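PDB 2BAS: YkuI protein from Bacillus subtilis, which binds the second messenger cyclic di-GMP and probably hydrolyses it as an EAL-domain phosphodiesterase. Local coordinates for residues H122-S125 against F126-L130; E146-E149 against H150-E153; Q158-H161 against M162-Y165; K275-F278 against H279-T283; K366-S369 against W370-Y373. One frame throughout, in Å; residues are numbered along the deposited sequence.

Contact 1 of 5, residues H122-S125 against F126-L130; sequences HGES and FLELL
Leu127 N donates to Gly123 O over 3.0 Å at an N-H...O angle of 168°, closing the first turn of helix 124-135. Two further bonds of the same i to i+4 kind follow: Glu128 N to Glu124 O at 2.9 Å, and Leu129 N to Ser125 O at 2.8 Å. Gly123 sits at the N-cap with a positive phi, a backbone shape that comes easily to a residue without CB. Lacking a side chain, it has none to offer the amides of the first turn; one of these, Ser125 N, is hydrogen-bonded to OD1 of Asp121, just ahead. Gly123 O is gripped twice, for Tyr166 OH of helix 156-167 also donates to it, so this buried carbonyl is well satisfied. On the outer side, Glu124 and Glu128 run alongside each other in the same direction. Glu128 CG, turned away from its own carbonyl carbon (chi1 -73°), leans back over the preceding turn and lies 3.2 Å from Glu124 O. The two carboxylates stand nearly perpendicular, and their OE2 atoms come to 4.1 Å; the like charges, both on exposed residues, may raise each other's pKa slightly. The apolar residues turn inward: Phe126 and Leu127 pack on Tyr166, while Phe126 and Leu129 meet Ile93 of helix 82-100. The whole is the N-terminal turn of an amphipathic alpha helix, with Gly123 at its N-cap, on the outside of the beta/alpha barrel of an EAL domain.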
# COMPACT_ATOMS: atom_id res chain seq x y z
N HIS A 122 -4.93 -32.13 -1.24
CA HIS A 122 -5.85 -31.03 -0.93
C HIS A 122 -5.96 -30.77 0.57
O HIS A 122 -7.05 -30.46 1.08
CB HIS A 122 -7.25 -31.26 -1.52
CG HIS A 122 -7.27 -31.41 -3.01
ND1 HIS A 122 -7.60 -30.37 -3.86
CD2 HIS A 122 -7.01 -32.48 -3.80
CE1 HIS A 122 -7.54 -30.80 -5.11
NE2 HIS A 122 -7.19 -32.07 -5.10
N GLY A 123 -4.84 -30.92 1.28
CA GLY A 123 -4.79 -30.71 2.72
C GLY A 123 -5.51 -31.73 3.60
O GLY A 123 -5.46 -31.66 4.83
N GLU A 124 -6.19 -32.70 2.97
CA GLU A 124 -6.97 -33.69 3.70
C GLU A 124 -6.22 -34.34 4.88
O GLU A 124 -6.60 -34.14 6.04
CB GLU A 124 -7.47 -34.74 2.73
CG GLU A 124 -8.35 -35.80 3.34
CD GLU A 124 -8.75 -36.86 2.32
OE1 GLU A 124 -9.21 -36.47 1.22
OE2 GLU A 124 -8.60 -38.06 2.62
N SER A 125 -5.14 -35.08 4.59
CA SER A 125 -4.40 -35.76 5.66
C SER A 125 -3.86 -34.85 6.78
O SER A 125 -3.93 -35.22 7.95
CB SER A 125 -3.27 -36.63 5.08
OG SER A 125 -2.18 -35.85 4.62
N PHE A 126 -3.35 -33.66 6.43
CA PHE A 126 -2.84 -32.72 7.45
C PHE A 126 -3.95 -32.19 8.36
O PHE A 126 -3.76 -32.05 9.56
CB PHE A 126 -2.07 -31.57 6.80
CG PHE A 126 -1.38 -30.67 7.79
CD1 PHE A 126 -0.20 -31.05 8.40
CD2 PHE A 126 -1.92 -29.42 8.09
CE1 PHE A 126 0.44 -30.22 9.31
CE2 PHE A 126 -1.28 -28.57 9.00
CZ PHE A 126 -0.11 -28.96 9.61
N LEU A 127 -5.10 -31.88 7.77
CA LEU A 127 -6.26 -31.47 8.55
C LEU A 127 -6.69 -32.65 9.43
O LEU A 127 -7.08 -32.45 10.59
CB LEU A 127 -7.40 -31.00 7.64
CG LEU A 127 -8.71 -30.49 8.25
CD1 LEU A 127 -8.51 -29.28 9.16
CD2 LEU A 127 -9.73 -30.17 7.16
N GLU A 128 -6.61 -33.86 8.88
CA GLU A 128 -6.88 -35.10 9.63
C GLU A 128 -5.93 -35.17 10.84
O GLU A 128 -6.37 -35.48 11.95
CB GLU A 128 -6.73 -36.36 8.74
CG GLU A 128 -7.86 -36.62 7.70
CD GLU A 128 -7.68 -37.93 6.88
OE1 GLU A 128 -6.55 -38.27 6.46
OE2 GLU A 128 -8.70 -38.63 6.65
N LEU A 129 -4.65 -34.87 10.62
CA LEU A 129 -3.68 -34.81 11.70
C LEU A 129 -4.07 -33.76 12.73
O LEU A 129 -3.90 -33.98 13.92
CB LEU A 129 -2.26 -34.53 11.19
CG LEU A 129 -1.16 -34.25 12.23
CD1 LEU A 129 -1.09 -35.34 13.30
CD2 LEU A 129 0.18 -34.11 11.55
N LEU A 130 -4.58 -32.62 12.26
CA LEU A 130 -4.99 -31.55 13.16
C LEU A 130 -6.19 -31.95 14.01
O LEU A 130 -6.22 -31.67 15.22
CB LEU A 130 -5.26 -30.25 12.40
CG LEU A 130 -4.07 -29.52 11.76
CD1 LEU A 130 -4.53 -28.26 11.03
CD2 LEU A 130 -2.98 -29.17 12.79

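Contact 2 of 5, residues E146-E149 against H150-E153; sequences EITE and HNFE
Thr148 meets His150 and Asn151 in the loop that leaves strand 143-147 of the EAL beta/alpha barrel, at the strand's C-terminal end, where barrels of this type carry their active sites. Thr148 CG2 does the touching. With chi1 at -47°, this methyl lies anti to the backbone N and reaches forward to Asn151 ND2 at 3.7 Å and to His150 CB at 4.0 Å, while OG1, beside the backbone N, keeps a weak hydrogen bond to Asp176. Thr148 and His150 run side by side, but the imidazole continues outward from the exposed His150; the Asn151 side chain instead slants across the threonine. Glu149 turns the other way. Its CG lies beside its own backbone N (chi1 -43°) and the chain beyond is extended, which carries the carboxylate to Tyr160 OH, a hydrogen bond to OE1 that ties the loop to the helix after it; Arg187 forms a long, weak ion pair with the same oxygen. Phe152 swings its ring off this turn, CG nearly anti to the backbone N, to pack on Leu159 and on Ala115 of helix 115-118. Across the bend, Phe152 N reaches Glu149 O at 3.4 Å, a weak but fairly straight bond, its N-H...O angle 166°, with Phe152 CB 3.7 Å from that oxygen.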
# COMPACT_ATOMS: atom_id res chain seq x y z
N GLU A 146 1.44 -21.28 8.35
CA GLU A 146 2.23 -20.38 7.53
C GLU A 146 2.40 -20.97 6.13
O GLU A 146 2.84 -22.11 5.98
CB GLU A 146 3.60 -20.12 8.15
CG GLU A 146 3.59 -19.47 9.53
CD GLU A 146 5.00 -19.28 10.10
OE1 GLU A 146 5.97 -19.11 9.31
OE2 GLU A 146 5.15 -19.29 11.35
N ILE A 147 2.04 -20.20 5.12
CA ILE A 147 2.16 -20.62 3.74
C ILE A 147 3.12 -19.72 2.97
O ILE A 147 3.19 -18.51 3.21
CB ILE A 147 0.76 -20.66 3.04
CG1 ILE A 147 -0.25 -21.44 3.88
CG2 ILE A 147 0.87 -21.29 1.66
CD1 ILE A 147 0.03 -22.95 3.98
N THR A 148 3.89 -20.32 2.06
CA THR A 148 4.80 -19.59 1.19
C THR A 148 4.33 -19.82 -0.24
O THR A 148 4.51 -20.91 -0.79
CB THR A 148 6.27 -20.07 1.35
OG1 THR A 148 6.61 -20.16 2.74
CG2 THR A 148 7.23 -19.11 0.65
N GLU A 149 3.74 -18.79 -0.84
CA GLU A 149 3.19 -18.89 -2.20
C GLU A 149 4.25 -18.61 -3.25
O GLU A 149 3.99 -18.75 -4.45
CB GLU A 149 2.03 -17.93 -2.40
CG GLU A 149 1.05 -17.87 -1.26
CD GLU A 149 0.24 -16.61 -1.31
OE1 GLU A 149 -0.01 -16.11 -2.43
OE2 GLU A 149 -0.15 -16.10 -0.24
N HIS A 150 5.43 -18.18 -2.81
CA HIS A 150 6.55 -17.97 -3.71
C HIS A 150 6.87 -19.28 -4.45
O HIS A 150 7.09 -19.28 -5.66
CB HIS A 150 7.76 -17.44 -2.92
CG HIS A 150 9.08 -17.66 -3.61
ND1 HIS A 150 9.41 -17.05 -4.80
CD2 HIS A 150 10.15 -18.42 -3.26
CE1 HIS A 150 10.62 -17.43 -5.16
NE2 HIS A 150 11.09 -18.26 -4.25
N ASN A 151 6.85 -20.38 -3.71
CA ASN A 151 7.26 -21.68 -4.23
C ASN A 151 6.22 -22.44 -5.07
O ASN A 151 6.54 -23.48 -5.65
CB ASN A 151 7.71 -22.56 -3.07
CG ASN A 151 8.93 -22.00 -2.36
OD1 ASN A 151 9.89 -21.58 -3.00
ND2 ASN A 151 8.90 -22.00 -1.03
N PHE A 152 4.99 -21.92 -5.15
CA PHE A 152 3.85 -22.70 -5.65
C PHE A 152 3.79 -22.94 -7.15
O PHE A 152 3.66 -22.01 -7.94
CB PHE A 152 2.54 -22.10 -5.14
CG PHE A 152 1.41 -23.08 -5.11
CD1 PHE A 152 1.53 -24.29 -4.43
CD2 PHE A 152 0.20 -22.79 -5.74
CE1 PHE A 152 0.49 -25.21 -4.39
CE2 PHE A 152 -0.85 -23.70 -5.71
CZ PHE A 152 -0.71 -24.91 -5.03
N GLU A 153 3.87 -24.22 -7.53
CA GLU A 153 3.78 -24.63 -8.94
C GLU A 153 2.35 -24.87 -9.37
O GLU A 153 2.03 -24.76 -10.56
CB GLU A 153 4.61 -25.89 -9.21
CG GLU A 153 6.11 -25.67 -9.34
CD GLU A 153 6.81 -25.50 -7.99
OE1 GLU A 153 6.27 -25.99 -6.97
OE2 GLU A 153 7.89 -24.88 -7.96

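Contact 3 of 5, residues Q158-H161 against M162-Y165; sequences QLYH and MLAY
Met162, built as selenomethionine, folds back over the preceding turn of helix 156-167, the crossover helix of the beta-alpha-beta unit between strands 143-147 and 172-178. Its CG stands between the backbone N and the carbonyl carbon (chi1 69°), a setting uncommon in helices, and so comes within 3.3 Å of Leu159 O. Beyond it the chain bends at chi2 and chi3; the side chain leaves the helix to pack against Met119, and its selenium lies close to Gly123. The amide of Met162 is held loosely: Met162 N to Gln158 O is a weak bond of 3.3 Å. His161, next to it, directs its exposed imidazole off the helix surface, while its carbonyl stays in the helical pattern, His161 O accepting from Tyr165 N at 3.1 Å. Leu163 and Leu159, one turn apart, form the apolar stripe. The carbonyl of Leu159 takes the amide of Leu163, N to O 2.9 Å, and the two side chains slant across each other, Leu163 CD1 resting 3.9 Å from Leu159 CG. The same methyl borders the Tyr160 ring more distantly, at an oblique angle. Leu163 goes on to Leu145 and Ile147 of strand 143-147, which places this stripe on the inner face of the helix, against the barrel. At the far end of the helix segment Tyr165 sets its ring edge-to-face with Tyr169 and hydrogen-bonds it through the hydroxyl. Ala164 N completes the turn at 2.9 Å from Tyr160 O, and Ala164 CB lies 3.3 Å from that same Tyr160 O.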
# COMPACT_ATOMS: atom_id res chain seq x y z
N GLN A 158 -6.68 -22.73 -6.52
CA GLN A 158 -6.92 -24.04 -5.95
C GLN A 158 -6.40 -24.07 -4.50
O GLN A 158 -7.05 -24.63 -3.61
CB GLN A 158 -6.22 -25.12 -6.80
CG GLN A 158 -6.63 -26.57 -6.52
CD GLN A 158 -7.90 -27.00 -7.24
OE1 GLN A 158 -8.62 -26.18 -7.82
NE2 GLN A 158 -8.18 -28.30 -7.20
N LEU A 159 -5.24 -23.47 -4.27
CA LEU A 159 -4.66 -23.36 -2.94
C LEU A 159 -5.54 -22.52 -2.03
O LEU A 159 -5.77 -22.88 -0.87
CB LEU A 159 -3.26 -22.76 -3.01
CG LEU A 159 -2.49 -22.55 -1.70
CD1 LEU A 159 -2.18 -23.87 -1.00
CD2 LEU A 159 -1.21 -21.79 -1.95
N TYR A 160 -6.02 -21.40 -2.56
CA TYR A 160 -6.85 -20.46 -1.81
C TYR A 160 -8.19 -21.09 -1.47
O TYR A 160 -8.83 -20.72 -0.48
CB TYR A 160 -7.03 -19.16 -2.62
CG TYR A 160 -5.81 -18.26 -2.65
CD1 TYR A 160 -5.92 -16.92 -3.05
CD2 TYR A 160 -4.55 -18.73 -2.26
CE1 TYR A 160 -4.80 -16.08 -3.08
CE2 TYR A 160 -3.43 -17.90 -2.28
CZ TYR A 160 -3.56 -16.58 -2.69
OH TYR A 160 -2.45 -15.77 -2.70
N HIS A 161 -8.60 -22.04 -2.31
CA HIS A 161 -9.81 -22.82 -2.10
C HIS A 161 -9.68 -23.65 -0.82
O HIS A 161 -10.51 -23.50 0.09
CB HIS A 161 -10.10 -23.68 -3.33
CG HIS A 161 -11.27 -24.60 -3.18
ND1 HIS A 161 -12.57 -24.19 -3.38
CD2 HIS A 161 -11.34 -25.92 -2.88
CE1 HIS A 161 -13.39 -25.21 -3.20
NE2 HIS A 161 -12.67 -26.27 -2.89
N MSE A 162 -8.64 -24.48 -0.71
CA MSE A 162 -8.44 -25.29 0.50
C MSE A 162 -8.06 -24.45 1.71
O MSE A 162 -8.29 -24.87 2.84
CB MSE A 162 -7.45 -26.44 0.31
CG MSE A 162 -6.01 -26.03 0.12
SE MSE A 162 -4.77 -27.14 1.15
CE MSE A 162 -4.86 -26.13 2.83
N LEU A 163 -7.47 -23.28 1.47
CA LEU A 163 -7.14 -22.38 2.56
C LEU A 163 -8.40 -21.74 3.13
O LEU A 163 -8.53 -21.58 4.34
CB LEU A 163 -6.12 -21.33 2.14
CG LEU A 163 -4.67 -21.84 2.10
CD1 LEU A 163 -3.75 -20.78 1.53
CD2 LEU A 163 -4.18 -22.29 3.47
N ALA A 164 -9.35 -21.41 2.26
CA ALA A 164 -10.63 -20.88 2.71
C ALA A 164 -11.37 -21.95 3.52
O ALA A 164 -12.02 -21.63 4.51
CB ALA A 164 -11.48 -20.39 1.53
N TYR A 165 -11.23 -23.20 3.10
CA TYR A 165 -11.87 -24.34 3.76
C TYR A 165 -11.29 -24.57 5.16
O TYR A 165 -12.03 -24.75 6.12
CB TYR A 165 -11.71 -25.60 2.90
CG TYR A 165 -12.25 -26.87 3.53
CD1 TYR A 165 -13.62 -27.13 3.57
CD2 TYR A 165 -11.38 -27.83 4.07
CE1 TYR A 165 -14.13 -28.29 4.13
CE2 TYR A 165 -11.88 -29.00 4.64
CZ TYR A 165 -13.25 -29.22 4.67
OH TYR A 165 -13.75 -30.38 5.22

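Contact 4 of 5, residues K275-F278 against H279-T283; sequences KTEF and HQFIT
Lys275 O is gripped twice by His279, though both bonds are weak: the ring ND1 approaches to 2.8 Å at a bent N-H...O angle of 118°, and the backbone N lies at 3.5 Å. The ring bond needs its proton on ND1. It may help set the turn of the imidazole, whose edge faces Thr276 CA. The Lys275 chain, bent at chi2 and chi3, brings NZ to 3.5 Å from His279 CE1, but the charge of NZ is answered by a salt bridge to Asp344 of the second subunit. On another face of the helix Phe281 lies flat beneath Glu277 O, which stands 3.2 Å above the ring plane and over its centre; the amide of Phe281 reaches the same oxygen only weakly. CG turned anti to its own carbonyl carbon (chi1 -60°) lays the ring back along the preceding turn in this way. Phe278 meets Phe281 rim to rim, CD1 to CD1 3.4 Å, with planes 37° apart, and stacks its own ring on Trp245. Were Phe281 replaced by an alanine, Phe278 would probably lose its aromatic neighbour and a gap would be likely to open beside Glu277 CG and Gln242 of helix 238-246. A sound backbone bond, Ile282 N to Phe278 O at 2.8 Å, continues the turn, and Glu277 OE1 is hydrogen-bonded to Tyr256 OH. These i to i+3 and i to i+4 contacts belong to the start of the long helix 271-311, which leads from the EAL barrel toward the C-terminal domain.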
# COMPACT_ATOMS: atom_id res chain seq x y z
N LYS A 275 9.59 -3.93 27.86
CA LYS A 275 8.85 -2.81 28.45
C LYS A 275 9.63 -1.50 28.43
O LYS A 275 9.09 -0.46 28.05
CB LYS A 275 8.39 -3.13 29.88
CG LYS A 275 6.92 -3.56 30.02
CD LYS A 275 5.98 -2.38 30.33
CE LYS A 275 5.62 -1.57 29.10
NZ LYS A 275 4.74 -0.40 29.41
N THR A 276 10.90 -1.54 28.84
CA THR A 276 11.74 -0.34 28.85
C THR A 276 12.24 -0.00 27.45
O THR A 276 12.31 1.17 27.09
CB THR A 276 12.96 -0.45 29.81
OG1 THR A 276 13.99 -1.25 29.21
CG2 THR A 276 12.56 -1.04 31.18
N GLU A 277 12.59 -1.02 26.67
CA GLU A 277 13.10 -0.79 25.33
C GLU A 277 12.06 -0.09 24.44
O GLU A 277 12.42 0.69 23.56
CB GLU A 277 13.60 -2.10 24.71
CG GLU A 277 14.54 -1.91 23.52
CD GLU A 277 15.62 -2.99 23.42
OE1 GLU A 277 16.78 -2.62 23.12
OE2 GLU A 277 15.32 -4.19 23.66
N PHE A 278 10.78 -0.36 24.71
CA PHE A 278 9.70 0.33 23.99
C PHE A 278 9.54 1.78 24.44
O PHE A 278 9.20 2.64 23.62
CB PHE A 278 8.37 -0.43 24.08
CG PHE A 278 8.34 -1.74 23.33
CD1 PHE A 278 9.28 -2.02 22.33
CD2 PHE A 278 7.35 -2.68 23.60
CE1 PHE A 278 9.24 -3.24 21.63
CE2 PHE A 278 7.30 -3.90 22.90
CZ PHE A 278 8.25 -4.17 21.92
N HIS A 279 9.78 2.05 25.73
CA HIS A 279 9.69 3.41 26.26
C HIS A 279 10.68 4.35 25.59
O HIS A 279 10.39 5.54 25.42
CB HIS A 279 9.89 3.44 27.77
CG HIS A 279 8.65 3.13 28.55
ND1 HIS A 279 8.51 1.97 29.30
CD2 HIS A 279 7.49 3.82 28.71
CE1 HIS A 279 7.33 1.97 29.89
NE2 HIS A 279 6.69 3.08 29.54
N GLN A 280 11.85 3.83 25.23
CA GLN A 280 12.83 4.59 24.48
C GLN A 280 12.22 4.93 23.12
O GLN A 280 12.25 6.09 22.71
CB GLN A 280 14.13 3.81 24.31
CG GLN A 280 14.82 3.44 25.63
CD GLN A 280 15.95 2.42 25.44
OE1 GLN A 280 16.94 2.70 24.77
NE2 GLN A 280 15.81 1.25 26.06
N PHE A 281 11.64 3.92 22.45
CA PHE A 281 10.97 4.09 21.16
C PHE A 281 9.86 5.14 21.21
O PHE A 281 9.74 5.97 20.29
CB PHE A 281 10.38 2.78 20.64
CG PHE A 281 11.38 1.67 20.42
CD1 PHE A 281 11.02 0.35 20.63
CD2 PHE A 281 12.68 1.94 20.00
CE1 PHE A 281 11.93 -0.68 20.43
CE2 PHE A 281 13.60 0.91 19.81
CZ PHE A 281 13.21 -0.41 20.02
N ILE A 282 9.05 5.10 22.27
CA ILE A 282 7.95 6.06 22.45
C ILE A 282 8.48 7.49 22.58
O ILE A 282 8.06 8.38 21.83
CB ILE A 282 7.05 5.69 23.65
CG1 ILE A 282 6.33 4.36 23.38
CG2 ILE A 282 6.04 6.81 23.95
CD1 ILE A 282 5.60 3.79 24.59
N THR A 283 9.41 7.71 23.50
CA THR A 283 10.00 9.03 23.75
C THR A 283 10.74 9.60 22.53
O THR A 283 10.71 10.81 22.29
CB THR A 283 10.95 9.02 24.97
OG1 THR A 283 11.84 7.91 24.86
CG2 THR A 283 10.15 8.88 26.26

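Contact 5 of 5, residues K366-S369 against W370-Y373; sequences KNWS and WRPY
An Asx turn at Asn367 runs into a type I beta turn from Trp368 to Arg371, in the loop ahead of helix 374-384. Asn367 OD1 accepts from Ser369 N at 2.9 Å while its ND2 is held by Asp344 of the same chain, and Arg371 N closes the second turn on Trp368 O at 3.1 Å. Trp370 folds its indole back toward Asn367 and Trp368: with CG between its backbone N and carbonyl carbon (chi1 50°), the indole NE1 meets Asn367 O at 2.8 Å, in the plane of that carbonyl. Its CZ2 touches Trp368 CZ3 at 3.5 Å, rim to rim, the rings 44° apart. Arg371 CD lies against Trp368 CE3 at 3.9 Å, and its NH2 bonds Tyr393 OH. A phenylalanine in place of Trp370 would probably leave Asn367 O without this N-H donor and Trp368 with less of a rim to lean on. The bound water donates to Ser369 O and Arg371 O, bridging the turn. Lys366 makes salt bridges to Glu49 and Glu50 of the second subunit. Main-chain oxygens and amides of this irregular loop thus find partners in side chains, backbone and water, which probably helps hold its shape where it meets that subunit.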
# COMPACT_ATOMS: atom_id res chain seq x y z
N LYS A 366 -6.39 23.65 -14.84
CA LYS A 366 -6.14 22.24 -14.53
C LYS A 366 -6.87 21.90 -13.23
O LYS A 366 -7.07 22.77 -12.39
CB LYS A 366 -4.64 21.97 -14.35
CG LYS A 366 -3.83 21.78 -15.62
CD LYS A 366 -2.36 21.63 -15.21
CE LYS A 366 -1.39 21.67 -16.40
NZ LYS A 366 -1.41 20.42 -17.19
N ASN A 367 -7.24 20.63 -13.07
CA ASN A 367 -7.97 20.18 -11.88
C ASN A 367 -7.21 19.15 -11.06
O ASN A 367 -6.74 18.18 -11.61
CB ASN A 367 -9.33 19.62 -12.26
CG ASN A 367 -10.18 19.33 -11.05
OD1 ASN A 367 -10.02 18.31 -10.36
ND2 ASN A 367 -11.08 20.25 -10.75
N TRP A 368 -7.12 19.34 -9.76
CA TRP A 368 -6.28 18.45 -8.94
C TRP A 368 -7.04 17.54 -7.99
O TRP A 368 -6.43 16.90 -7.13
CB TRP A 368 -5.25 19.25 -8.15
CG TRP A 368 -4.37 20.02 -9.05
CD1 TRP A 368 -4.33 21.37 -9.21
CD2 TRP A 368 -3.44 19.47 -10.00
NE1 TRP A 368 -3.41 21.70 -10.17
CE2 TRP A 368 -2.84 20.55 -10.66
CE3 TRP A 368 -3.02 18.17 -10.32
CZ2 TRP A 368 -1.85 20.38 -11.64
CZ3 TRP A 368 -2.05 18.00 -11.29
CH2 TRP A 368 -1.48 19.10 -11.95
N SER A 369 -8.34 17.45 -8.17
CA SER A 369 -9.16 16.76 -7.20
C SER A 369 -8.97 15.25 -7.10
O SER A 369 -9.40 14.63 -6.12
CB SER A 369 -10.63 17.12 -7.39
OG SER A 369 -10.84 18.39 -6.81
N TRP A 370 -8.32 14.68 -8.13
CA TRP A 370 -8.05 13.25 -8.22
C TRP A 370 -6.86 12.85 -7.35
O TRP A 370 -6.73 11.68 -7.00
CB TRP A 370 -7.82 12.86 -9.68
CG TRP A 370 -6.83 13.77 -10.32
CD1 TRP A 370 -7.08 14.98 -10.89
CD2 TRP A 370 -5.41 13.57 -10.38
NE1 TRP A 370 -5.91 15.55 -11.32
CE2 TRP A 370 -4.87 14.70 -11.03
CE3 TRP A 370 -4.54 12.55 -9.96
CZ2 TRP A 370 -3.49 14.84 -11.28
CZ3 TRP A 370 -3.17 12.69 -10.19
CH2 TRP A 370 -2.66 13.82 -10.85
N ARG A 371 -6.01 13.81 -6.99
CA ARG A 371 -4.86 13.56 -6.11
C ARG A 371 -5.29 13.09 -4.72
O ARG A 371 -6.22 13.64 -4.12
CB ARG A 371 -3.99 14.82 -5.95
CG ARG A 371 -3.04 15.10 -7.11
CD ARG A 371 -2.27 16.40 -6.95
NE ARG A 371 -1.21 16.26 -5.95
CZ ARG A 371 -0.32 17.22 -5.63
NH1 ARG A 371 -0.36 18.41 -6.23
NH2 ARG A 371 0.60 16.98 -4.70
N PRO A 372 -4.62 12.06 -4.18
CA PRO A 372 -4.98 11.58 -2.85
C PRO A 372 -4.89 12.69 -1.82
O PRO A 372 -3.92 13.47 -1.84
CB PRO A 372 -3.89 10.54 -2.55
CG PRO A 372 -3.40 10.10 -3.90
CD PRO A 372 -3.51 11.29 -4.78
N TYR A 373 -5.90 12.77 -0.95
CA TYR A 373 -5.93 13.72 0.15
C TYR A 373 -6.40 15.13 -0.23
O TYR A 373 -6.56 16.00 0.65
CB TYR A 373 -4.54 13.87 0.77
CG TYR A 373 -3.90 12.62 1.33
CD1 TYR A 373 -4.62 11.74 2.13
CD2 TYR A 373 -2.55 12.35 1.10
CE1 TYR A 373 -4.04 10.59 2.65
CE2 TYR A 373 -1.95 11.21 1.62
CZ TYR A 373 -2.70 10.34 2.40
OH TYR A 373 -2.11 9.21 2.93
O HOH W 1 -8.97 14.10 -3.57

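In the fold
Contacts 1, 2 and 3 cluster in the EAL barrel. Contact 3 touches both others, its centre about 13 Å from each: Met162 SE and Gln158 pack on 122-125, while the Glu149-Tyr160 hydrogen bond and Ile147 on Leu163 join it to contact 2. Contacts 1 and 2 come no nearer than about 8 Å between closest atoms. Of the three, contact 2 lies at the C-terminal end of a barrel strand, the side where EAL domains act. Contact 4, on the helix leading out of the barrel, has its centre about 36 Å from that of contact 2. The centre of contact 5 is about 39 Å from those of contacts 2 and 4, yet Lys275 packs on Asn367, and Ile282 on Ser369, of the second subunit.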